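Local coordinates for protein Can2 (PDB 7BDV) that acts as a dual-specificity nuclease in type III CRISPR defence, joining a CARF domain that binds cyclic tetra-adenylate to a PD-(D/E)XK-type endonuclease domain, at residues Tyr150-Asp155 / Asn317-Ile322; Tyr257-Leu262 / Val279-His284; Lys286-Glu291 / Lys323-Phe328. All coordinates share one frame; numbering follows the deposited sequence.

Contact 1: residues Tyr150-Asp155 / Asn317-Ile322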
loop_
_atom_site.group_PDB
_atom_site.type_symbol
_atom_site.label_atom_id
_atom_site.label_comp_id
_atom_site.label_asym_id
_atom_site.label_seq_id
_atom_site.Cartn_x
_atom_site.Cartn_y
_atom_site.Cartn_z
ATOM N N TYR A 150 14.825 0.813 1.390
ATOM C CA TYR A 150 13.656 -0.046 1.756
ATOM C C TYR A 150 14.128 -1.472 2.081
ATOM O O TYR A 150 13.302 -2.362 2.244
ATOM C CB TYR A 150 12.634 0.015 0.616
ATOM C CG TYR A 150 12.004 1.372 0.482
ATOM C CD1 TYR A 150 10.999 1.752 1.350
ATOM C CD2 TYR A 150 12.438 2.296 -0.458
ATOM C CE1 TYR A 150 10.440 3.018 1.287
ATOM C CE2 TYR A 150 11.849 3.549 -0.567
ATOM C CZ TYR A 150 10.853 3.911 0.322
ATOM O OH TYR A 150 10.274 5.146 0.278
ATOM N N GLY A 151 15.436 -1.665 2.253
ATOM C CA GLY A 151 16.008 -2.954 2.688
ATOM C C GLY A 151 16.082 -3.994 1.573
ATOM O O GLY A 151 16.181 -5.201 1.878
ATOM N N PHE A 152 15.956 -3.588 0.304
ATOM C CA PHE A 152 15.957 -4.506 -0.856
ATOM C C PHE A 152 17.304 -4.441 -1.587
ATOM O O PHE A 152 17.941 -3.396 -1.605
ATOM C CB PHE A 152 14.810 -4.168 -1.806
ATOM C CG PHE A 152 13.506 -4.716 -1.281
ATOM C CD1 PHE A 152 13.160 -6.034 -1.497
ATOM C CD2 PHE A 152 12.665 -3.933 -0.513
ATOM C CE1 PHE A 152 11.973 -6.552 -1.006
ATOM C CE2 PHE A 152 11.477 -4.449 -0.007
ATOM C CZ PHE A 152 11.137 -5.757 -0.242
ATOM N N LYS A 153 17.664 -5.528 -2.251
ATOM C CA LYS A 153 18.818 -5.627 -3.178
ATOM C C LYS A 153 18.300 -6.202 -4.498
ATOM O O LYS A 153 17.223 -6.894 -4.458
ATOM C CB LYS A 153 19.890 -6.490 -2.527
ATOM C CG LYS A 153 21.218 -6.465 -3.256
ATOM N N ALA A 154 18.930 -5.837 -5.617
ATOM C CA ALA A 154 18.633 -6.410 -6.958
ATOM C C ALA A 154 19.528 -7.633 -7.172
ATOM O O ALA A 154 20.751 -7.490 -6.932
ATOM C CB ALA A 154 18.813 -5.398 -8.054
ATOM N N ASP A 155 18.949 -8.762 -7.606
ATOM C CA ASP A 155 19.564 -10.117 -7.527
ATOM C C ASP A 155 20.125 -10.510 -8.896
ATOM O O ASP A 155 19.784 -9.819 -9.869
ATOM N N ASN A 317 4.317 -0.630 -3.173
ATOM C CA ASN A 317 4.278 0.109 -1.895
ATOM C C ASN A 317 5.427 -0.369 -0.989
ATOM O O ASN A 317 6.042 0.485 -0.343
ATOM C CB ASN A 317 2.888 0.036 -1.256
ATOM C CG ASN A 317 1.901 0.996 -1.900
ATOM N N ARG A 318 5.727 -1.667 -0.944
ATOM C CA ARG A 318 6.823 -2.207 -0.095
ATOM C C ARG A 318 8.201 -1.855 -0.698
ATOM O O ARG A 318 9.103 -1.475 0.076
ATOM C CB ARG A 318 6.617 -3.711 0.107
ATOM C CG ARG A 318 7.221 -4.298 1.379
ATOM C CD ARG A 318 6.476 -3.946 2.652
ATOM N NE ARG A 318 5.035 -4.195 2.574
ATOM C CZ ARG A 318 4.148 -3.810 3.492
ATOM N NH1 ARG A 318 4.534 -3.141 4.569
ATOM N NH2 ARG A 318 2.869 -4.101 3.334
ATOM N N VAL A 319 8.359 -1.910 -2.019
ATOM C CA VAL A 319 9.695 -1.856 -2.695
ATOM C C VAL A 319 10.081 -0.405 -2.979
ATOM O O VAL A 319 11.281 -0.094 -2.923
ATOM C CB VAL A 319 9.666 -2.687 -3.989
ATOM C CG1 VAL A 319 10.740 -2.292 -5.000
ATOM C CG2 VAL A 319 9.707 -4.169 -3.635
ATOM N N ALA A 320 9.097 0.420 -3.340
ATOM C CA ALA A 320 9.269 1.772 -3.883
ATOM C C ALA A 320 8.725 2.830 -2.909
ATOM O O ALA A 320 8.948 4.005 -3.173
ATOM C CB ALA A 320 8.581 1.844 -5.227
ATOM N N GLY A 321 8.040 2.430 -1.832
ATOM C CA GLY A 321 7.493 3.357 -0.833
ATOM C C GLY A 321 6.351 4.189 -1.397
ATOM O O GLY A 321 5.917 3.915 -2.496
ATOM N N ILE A 322 5.934 5.224 -0.676
ATOM C CA ILE A 322 4.650 5.951 -0.914
ATOM C C ILE A 322 4.814 6.866 -2.132
ATOM O O ILE A 322 3.803 7.110 -2.801
ATOM C CB ILE A 322 4.155 6.689 0.358
ATOM C CG1 ILE A 322 2.758 7.290 0.124
ATOM C CG2 ILE A 322 5.162 7.726 0.851
ATOM C CD1 ILE A 322 2.047 7.828 1.357
HETATM O O HOH W 1 8.629 6.929 -1.530
#

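Contact 2: residues Tyr257-Leu262 / Val279-His284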
loop_
_atom_site.group_PDB
_atom_site.type_symbol
_atom_site.label_atom_id
_atom_site.label_comp_id
_atom_site.label_asym_id
_atom_site.label_seq_id
_atom_site.Cartn_x
_atom_site.Cartn_y
_atom_site.Cartn_z
ATOM N N TYR A 257 14.370 12.347 -22.470
ATOM C CA TYR A 257 14.068 12.478 -21.027
ATOM C C TYR A 257 15.103 11.662 -20.248
ATOM O O TYR A 257 15.439 10.538 -20.636
ATOM C CB TYR A 257 12.649 12.017 -20.723
ATOM C CG TYR A 257 11.569 12.806 -21.424
ATOM C CD1 TYR A 257 11.270 12.584 -22.755
ATOM C CD2 TYR A 257 10.778 13.697 -20.733
ATOM C CE1 TYR A 257 10.262 13.277 -23.405
ATOM C CE2 TYR A 257 9.756 14.396 -21.359
ATOM C CZ TYR A 257 9.509 14.196 -22.704
ATOM O OH TYR A 257 8.539 14.911 -23.358
ATOM N N PRO A 258 15.632 12.216 -19.135
ATOM C CA PRO A 258 16.663 11.547 -18.328
ATOM C C PRO A 258 16.125 10.406 -17.445
ATOM O O PRO A 258 16.159 10.478 -16.256
ATOM C CB PRO A 258 17.192 12.701 -17.462
ATOM C CG PRO A 258 15.965 13.543 -17.224
ATOM C CD PRO A 258 15.256 13.517 -18.566
ATOM N N ILE A 259 15.588 9.367 -18.067
ATOM C CA ILE A 259 15.238 8.078 -17.419
ATOM C C ILE A 259 16.565 7.418 -17.006
ATOM O O ILE A 259 17.425 7.357 -17.859
ATOM C CB ILE A 259 14.421 7.245 -18.418
ATOM C CG1 ILE A 259 12.961 7.743 -18.451
ATOM C CG2 ILE A 259 14.525 5.775 -18.108
ATOM C CD1 ILE A 259 12.100 7.032 -19.453
ATOM N N LYS A 260 16.692 6.930 -15.774
ATOM C CA LYS A 260 17.961 6.351 -15.234
ATOM C C LYS A 260 17.768 4.874 -14.882
ATOM O O LYS A 260 16.678 4.517 -14.343
ATOM C CB LYS A 260 18.396 7.121 -13.978
ATOM C CG LYS A 260 19.264 8.336 -14.237
ATOM C CD LYS A 260 19.996 8.784 -12.989
ATOM C CE LYS A 260 21.047 7.805 -12.509
ATOM N NZ LYS A 260 21.539 8.201 -11.175
ATOM N N ASN A 261 18.793 4.048 -15.125
ATOM C CA ASN A 261 18.883 2.647 -14.635
ATOM C C ASN A 261 17.697 1.821 -15.154
ATOM O O ASN A 261 17.170 0.976 -14.401
ATOM C CB ASN A 261 18.956 2.595 -13.108
ATOM C CG ASN A 261 20.165 3.300 -12.525
ATOM O OD1 ASN A 261 20.104 3.896 -11.447
ATOM N ND2 ASN A 261 21.291 3.231 -13.213
ATOM N N LEU A 262 17.280 2.053 -16.398
ATOM C CA LEU A 262 16.174 1.295 -17.051
ATOM C C LEU A 262 16.575 -0.170 -17.084
ATOM O O LEU A 262 17.630 -0.481 -17.666
ATOM C CB LEU A 262 15.977 1.843 -18.458
ATOM C CG LEU A 262 14.894 1.168 -19.289
ATOM C CD1 LEU A 262 13.529 1.236 -18.611
ATOM C CD2 LEU A 262 14.820 1.793 -20.673
ATOM N N VAL A 279 9.468 -4.111 -15.716
ATOM C CA VAL A 279 10.316 -2.961 -16.155
ATOM C C VAL A 279 10.396 -1.966 -15.003
ATOM O O VAL A 279 9.330 -1.654 -14.433
ATOM C CB VAL A 279 9.760 -2.265 -17.416
ATOM C CG1 VAL A 279 10.703 -1.198 -17.924
ATOM C CG2 VAL A 279 9.441 -3.248 -18.518
ATOM N N VAL A 280 11.600 -1.497 -14.673
ATOM C CA VAL A 280 11.827 -0.486 -13.598
ATOM C C VAL A 280 12.804 0.559 -14.132
ATOM O O VAL A 280 13.647 0.223 -14.980
ATOM C CB VAL A 280 12.305 -1.128 -12.281
ATOM C CG1 VAL A 280 11.469 -2.355 -11.916
ATOM C CG2 VAL A 280 13.773 -1.464 -12.297
ATOM N N PHE A 281 12.625 1.805 -13.725
ATOM C CA PHE A 281 13.588 2.909 -13.948
ATOM C C PHE A 281 13.388 3.929 -12.843
ATOM O O PHE A 281 12.323 3.892 -12.120
ATOM C CB PHE A 281 13.444 3.548 -15.333
ATOM C CG PHE A 281 12.070 4.064 -15.684
ATOM C CD1 PHE A 281 11.083 3.204 -16.144
ATOM C CD2 PHE A 281 11.760 5.396 -15.538
ATOM C CE1 PHE A 281 9.816 3.682 -16.446
ATOM C CE2 PHE A 281 10.496 5.879 -15.861
ATOM C CZ PHE A 281 9.531 5.019 -16.319
ATOM N N LEU A 282 14.360 4.828 -12.750
ATOM C CA LEU A 282 14.301 6.042 -11.915
ATOM C C LEU A 282 14.058 7.221 -12.840
ATOM O O LEU A 282 14.678 7.318 -13.918
ATOM C CB LEU A 282 15.616 6.234 -11.152
ATOM C CG LEU A 282 15.774 5.453 -9.865
ATOM C CD1 LEU A 282 17.150 5.713 -9.275
ATOM C CD2 LEU A 282 14.711 5.820 -8.858
ATOM N N TYR A 283 13.230 8.137 -12.395
ATOM C CA TYR A 283 12.997 9.434 -13.066
ATOM C C TYR A 283 12.637 10.436 -11.993
ATOM O O TYR A 283 11.671 10.165 -11.285
ATOM C CB TYR A 283 11.878 9.321 -14.101
ATOM C CG TYR A 283 11.710 10.561 -14.929
ATOM C CD1 TYR A 283 12.658 10.866 -15.869
ATOM C CD2 TYR A 283 10.632 11.428 -14.779
ATOM C CE1 TYR A 283 12.564 12.004 -16.648
ATOM C CE2 TYR A 283 10.515 12.569 -15.553
ATOM C CZ TYR A 283 11.490 12.860 -16.489
ATOM O OH TYR A 283 11.435 13.979 -17.257
ATOM N N HIS A 284 13.417 11.517 -11.885
ATOM C CA HIS A 284 13.260 12.552 -10.834
ATOM C C HIS A 284 13.325 11.883 -9.464
ATOM O O HIS A 284 12.483 12.207 -8.617
ATOM C CB HIS A 284 11.960 13.338 -11.082
ATOM C CG HIS A 284 12.008 14.180 -12.306
ATOM N ND1 HIS A 284 10.907 14.897 -12.754
ATOM C CD2 HIS A 284 13.024 14.440 -13.163
ATOM C CE1 HIS A 284 11.247 15.558 -13.843
ATOM N NE2 HIS A 284 12.546 15.279 -14.125
HETATM O O HOH W 2 16.052 11.350 -13.996
#

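Contact 3: residues Lys286-Glu291 / Lys323-Phe328. With nucleotides of chain E.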
loop_
_atom_site.group_PDB
_atom_site.type_symbol
_atom_site.label_atom_id
_atom_site.label_comp_id
_atom_site.label_asym_id
_atom_site.label_seq_id
_atom_site.Cartn_x
_atom_site.Cartn_y
_atom_site.Cartn_z
ATOM N N LYS A 286 12.394 9.099 -8.343
ATOM C CA LYS A 286 11.237 8.237 -7.987
ATOM C C LYS A 286 11.327 6.929 -8.763
ATOM O O LYS A 286 11.595 7.006 -10.004
ATOM C CB LYS A 286 9.936 8.960 -8.332
ATOM C CG LYS A 286 9.628 10.183 -7.496
ATOM C CD LYS A 286 8.263 10.748 -7.868
ATOM C CE LYS A 286 8.012 12.155 -7.380
ATOM N NZ LYS A 286 8.602 13.143 -8.319
ATOM N N LEU A 287 11.130 5.794 -8.087
ATOM C CA LEU A 287 11.152 4.487 -8.765
ATOM C C LEU A 287 9.822 4.290 -9.491
ATOM O O LEU A 287 8.766 4.498 -8.884
ATOM C CB LEU A 287 11.453 3.374 -7.780
ATOM C CG LEU A 287 11.796 2.046 -8.425
ATOM C CD1 LEU A 287 13.127 2.128 -9.148
ATOM C CD2 LEU A 287 11.838 0.956 -7.381
ATOM N N HIS A 288 9.918 3.947 -10.765
ATOM C CA HIS A 288 8.791 3.675 -11.685
ATOM C C HIS A 288 8.804 2.180 -11.978
ATOM O O HIS A 288 9.850 1.664 -12.403
ATOM C CB HIS A 288 8.938 4.524 -12.939
ATOM C CG HIS A 288 8.727 5.984 -12.780
ATOM N ND1 HIS A 288 9.596 6.781 -12.066
ATOM C CD2 HIS A 288 7.792 6.816 -13.300
ATOM C CE1 HIS A 288 9.177 8.033 -12.112
ATOM N NE2 HIS A 288 8.061 8.081 -12.865
ATOM N N VAL A 289 7.680 1.505 -11.736
ATOM C CA VAL A 289 7.490 0.058 -11.997
ATOM C C VAL A 289 6.362 -0.095 -13.026
ATOM O O VAL A 289 5.252 0.449 -12.789
ATOM C CB VAL A 289 7.209 -0.672 -10.672
ATOM C CG1 VAL A 289 6.983 -2.164 -10.853
ATOM C CG2 VAL A 289 8.321 -0.406 -9.651
ATOM N N ILE A 290 6.624 -0.786 -14.132
ATOM C CA ILE A 290 5.581 -1.191 -15.131
ATOM C C ILE A 290 5.358 -2.704 -15.018
ATOM O O ILE A 290 6.355 -3.455 -15.028
ATOM C CB ILE A 290 5.973 -0.784 -16.555
ATOM C CG1 ILE A 290 6.298 0.700 -16.641
ATOM C CG2 ILE A 290 4.895 -1.188 -17.558
ATOM C CD1 ILE A 290 7.019 1.082 -17.880
ATOM N N GLU A 291 4.103 -3.110 -14.816
ATOM C CA GLU A 291 3.596 -4.490 -15.035
ATOM C C GLU A 291 3.054 -4.586 -16.470
ATOM O O GLU A 291 2.088 -3.861 -16.813
ATOM C CB GLU A 291 2.523 -4.798 -13.983
ATOM C CG GLU A 291 1.988 -6.214 -14.029
ATOM C CD GLU A 291 2.921 -7.286 -13.482
ATOM O OE1 GLU A 291 4.012 -6.936 -12.946
ATOM O OE2 GLU A 291 2.534 -8.474 -13.560
ATOM N N LYS A 323 6.034 7.320 -2.443
ATOM C CA LYS A 323 6.308 8.217 -3.593
ATOM C C LYS A 323 6.659 7.410 -4.857
ATOM O O LYS A 323 6.882 8.041 -5.924
ATOM C CB LYS A 323 7.435 9.205 -3.273
ATOM C CG LYS A 323 7.195 10.097 -2.070
ATOM C CD LYS A 323 5.902 10.878 -2.135
ATOM C CE LYS A 323 5.833 11.954 -1.070
ATOM N NZ LYS A 323 5.130 13.159 -1.567
ATOM N N GLY A 324 6.779 6.088 -4.751
ATOM C CA GLY A 324 6.992 5.183 -5.899
ATOM C C GLY A 324 5.782 5.188 -6.816
ATOM O O GLY A 324 4.682 5.506 -6.334
ATOM N N LYS A 325 5.978 4.910 -8.104
ATOM C CA LYS A 325 4.935 5.047 -9.153
ATOM C C LYS A 325 4.822 3.729 -9.909
ATOM O O LYS A 325 5.858 3.155 -10.267
ATOM C CB LYS A 325 5.273 6.217 -10.080
ATOM C CG LYS A 325 5.095 7.572 -9.426
ATOM C CD LYS A 325 5.711 8.703 -10.155
ATOM C CE LYS A 325 4.929 9.084 -11.394
ATOM N NZ LYS A 325 5.711 10.086 -12.159
ATOM N N SER A 326 3.596 3.269 -10.134
ATOM C CA SER A 326 3.283 1.950 -10.731
ATOM C C SER A 326 2.358 2.156 -11.923
ATOM O O SER A 326 1.492 3.028 -11.918
ATOM C CB SER A 326 2.709 1.029 -9.700
ATOM O OG SER A 326 1.525 1.589 -9.146
HETATM N N MSE A 327 2.580 1.382 -12.982
HETATM C CA MSE A 327 1.712 1.415 -14.150
HETATM C C MSE A 327 1.376 -0.010 -14.551
HETATM O O MSE A 327 2.215 -0.903 -14.433
HETATM C CB MSE A 327 2.381 2.108 -15.335
HETATM C CG MSE A 327 1.650 1.856 -16.647
HETATM SE SE MSE A 327 2.400 2.898 -18.076
HETATM C CE MSE A 327 1.345 4.567 -18.087
ATOM N N PHE A 328 0.141 -0.197 -15.021
ATOM C CA PHE A 328 -0.286 -1.470 -15.570
ATOM C C PHE A 328 -0.558 -1.266 -17.054
ATOM O O PHE A 328 -1.478 -0.510 -17.423
ATOM C CB PHE A 328 -1.477 -2.008 -14.772
ATOM C CG PHE A 328 -2.039 -3.319 -15.254
ATOM C CD1 PHE A 328 -1.232 -4.264 -15.868
ATOM C CD2 PHE A 328 -3.376 -3.638 -15.057
ATOM C CE1 PHE A 328 -1.744 -5.475 -16.293
ATOM C CE2 PHE A 328 -3.886 -4.863 -15.474
ATOM C CZ PHE A 328 -3.070 -5.772 -16.091
ATOM P P A E 1 7.820 9.458 7.236
ATOM O OP1 A E 1 9.095 8.644 7.112
ATOM O OP2 A E 1 6.711 8.795 6.436
ATOM O "O5'" A E 1 8.086 10.930 6.700
ATOM C "C5'" A E 1 8.613 11.053 5.383
ATOM C "C4'" A E 1 8.455 12.482 4.977
ATOM O "O4'" A E 1 9.314 12.726 3.844
ATOM C "C3'" A E 1 7.055 12.886 4.501
ATOM O "O3'" A E 1 6.950 14.276 4.581
ATOM C "C2'" A E 1 7.134 12.591 3.015
ATOM O "O2'" A E 1 6.163 13.330 2.309
ATOM C "C1'" A E 1 8.535 13.148 2.751
ATOM N N9 A E 1 9.234 12.730 1.580
ATOM C C8 A E 1 10.010 13.549 0.811
ATOM N N7 A E 1 10.580 12.928 -0.183
ATOM C C5 A E 1 10.181 11.618 -0.039
ATOM C C6 A E 1 10.467 10.463 -0.779
ATOM N N6 A E 1 11.258 10.441 -1.843
ATOM N N1 A E 1 9.925 9.311 -0.346
ATOM C C2 A E 1 9.137 9.329 0.727
ATOM N N3 A E 1 8.769 10.342 1.471
ATOM C C4 A E 1 9.354 11.475 1.055
#

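Contact 1: residues Tyr150-Asp155 / Asn317-Ile322
Tyr150 lays its ring across the C-terminal end of helix 306-320, with Ala320 C and Gly321 N lying over one face, displaced toward the rim. Chi1 of -68° sets its CG anti to the carbonyl carbon, beside the backbone N. Tyr150 CB lies near Arg318 O, CD2 comes 3.6 Å from Val319 O, and CE1 and CZ are near Gly321 CA. Tyr150 OH reaches 3.5 Å from Gly321 CA, where the absence of a side chain lets the hydroxyl settle against the bare backbone. Beside it Phe152 makes a CH-pi contact: Val319 CG2 stands over the centre of the Phe152 ring, 4.0 Å from the centroid and 12° off the normal. Phe152 CE2 also touches Arg318 O at 3.8 Å.

Both segments hold the end of a helix: Gly151, with positive phi, is the C' residue of a Schellman motif that ends helix 143-148, and Gly321, also with positive phi, follows the end of helix 306-320.

No direct hydrogen bond spans the segments. A water lies 3.0 Å from Tyr150 OH and donates weakly to Ala320 O, 3.4 Å away. Tyr150 OH is also bonded to His21 ND1, and Ala320 O to Tyr146 OH. Tyr150 packs on an adenine of the bound cyclic tetra-adenylate, whereas Arg318 turns its guanidinium away to a salt bridge with Asp313 of the second subunit.

Contact 2: residues Tyr257-Leu262 / Val279-His284
Tyr283 meets Tyr257 and Pro258 through the rim of its ring. Pro258 N lies at the Tyr283 edge in plane, and Pro258 CD touches Tyr283 CE1 at 3.6 Å. The hydroxyl of Tyr283 in turn comes in at the edge of the Tyr257 ring, in its plane, with OH 3.5 Å from Tyr257 CD2. One face of Tyr283 carries the imidazole of His284, whose CD2 sits toward the rim; Tyr283 CE2 in turn stands above the centre of the His284 ring. Phe281 is used differently, for Ile259 CD1 lies over one of its faces and Leu262 CD1 approaches obliquely, 4.0 Å from Phe281 CD1. Phe281 also stacks with the His288 ring of the neighbouring strand. Its CG sits between the backbone N and the carbonyl carbon (chi1 55°), a position that brings Phe281 CG 3.9 Å from Ile259 CG2.

Between the Phe281 and Tyr283 groups the backbones pair at a single antiparallel hydrogen-bonded bridge. Lys260 N donates to Leu282 O and Leu282 N returns a bond to Lys260 O, both 2.8 Å and nearly straight. The single bridge lies between two bends in the chain: Pro258 centres an inverse gamma turn closed by Ile259 N to Tyr257 O at 2.8 Å, and the chain turns a corner at Asn261. Beyond the corner, Leu262 CA makes a CH...O contact with Val280 O at 3.4 Å.

The ends of Lys260 and Asn261 lead elsewhere, Lys260 NZ to Asp139 O and Leu141 O and Asn261 OD1 to Val143 N. Helix 231-254 packs on Ile259, Leu262 and Val279, and helix 356-365 on Tyr257, Phe281 and Tyr283, while strand 286-291 runs along the other side of strand 279-283.

Contact 3: residues Lys286-Glu291 / Lys323-Phe328
Four backbone hydrogen bonds join Leu287-Glu291 to Lys325-Met327: Lys325 N to Leu287 O, Val289 N to Lys325 O, Met327 N to Val289 O and Glu291 N to Met327 O, all 2.8 to 2.9 Å. They tie the two parallel strands of a beta-alpha-beta unit whose crossover contains helix 306-320, in the core of the PD-(D/E)XK-type nuclease fold.

His288 is gripped at both ring nitrogens. ND1 donates to Lys286 O at 2.9 Å, arriving 55° above the carbonyl plane, and NE2 accepts from Lys325 NZ at 3.2 Å, tilted 30° from the ring plane. This is consistent with a neutral imidazole held at fixed rotation. The bend of Lys325 at chi3 (74°) places CE 3.6 Å from His288 NE2; the ammonium also bonds Trp363 O and makes a cation-pi contact with Trp363.

Packing on the His288 and Ile290 face goes on to selenomethionine Met327, whose CB lies 4.4 Å from Ile290 CG1, with Trp363 and Leu360 beyond. On the other face Glu291 brings OE1 close to Asp278 OD2, consistent with the metal-binding acidic pair of PD-(D/E)XK nucleases, although no metal is modelled. At the opposite end of the pair, Lys286 CD rests 3.6 Å from Lys323 O, and Lys323 CG stands 3.3 Å from N1 of nucleotide A1 of chain E.

Overall arrangement
Both contact 2 and contact 3 lie in the nuclease sheet, their centres about 10 Å apart, with strands 279-283 and 286-291 side by side. Contact 1 is about 12 Å from contact 3 and about 16 Å from contact 2, centre to centre; Leu287 CD2 touches Ala320 CB at 4.0 Å where helix 306-320 rests on strand 286-291. Along the chain contact 2 falls between the two halves of contact 1 and closes before contact 3 opens, whereas contacts 1 and 3 interleave. Contacts 1 and 3 both reach bound cyclic tetra-adenylate, through the turn after helix 143-148 and the loop joining helix 306-320 to strand 325-329, which is consistent with coupling between the domains.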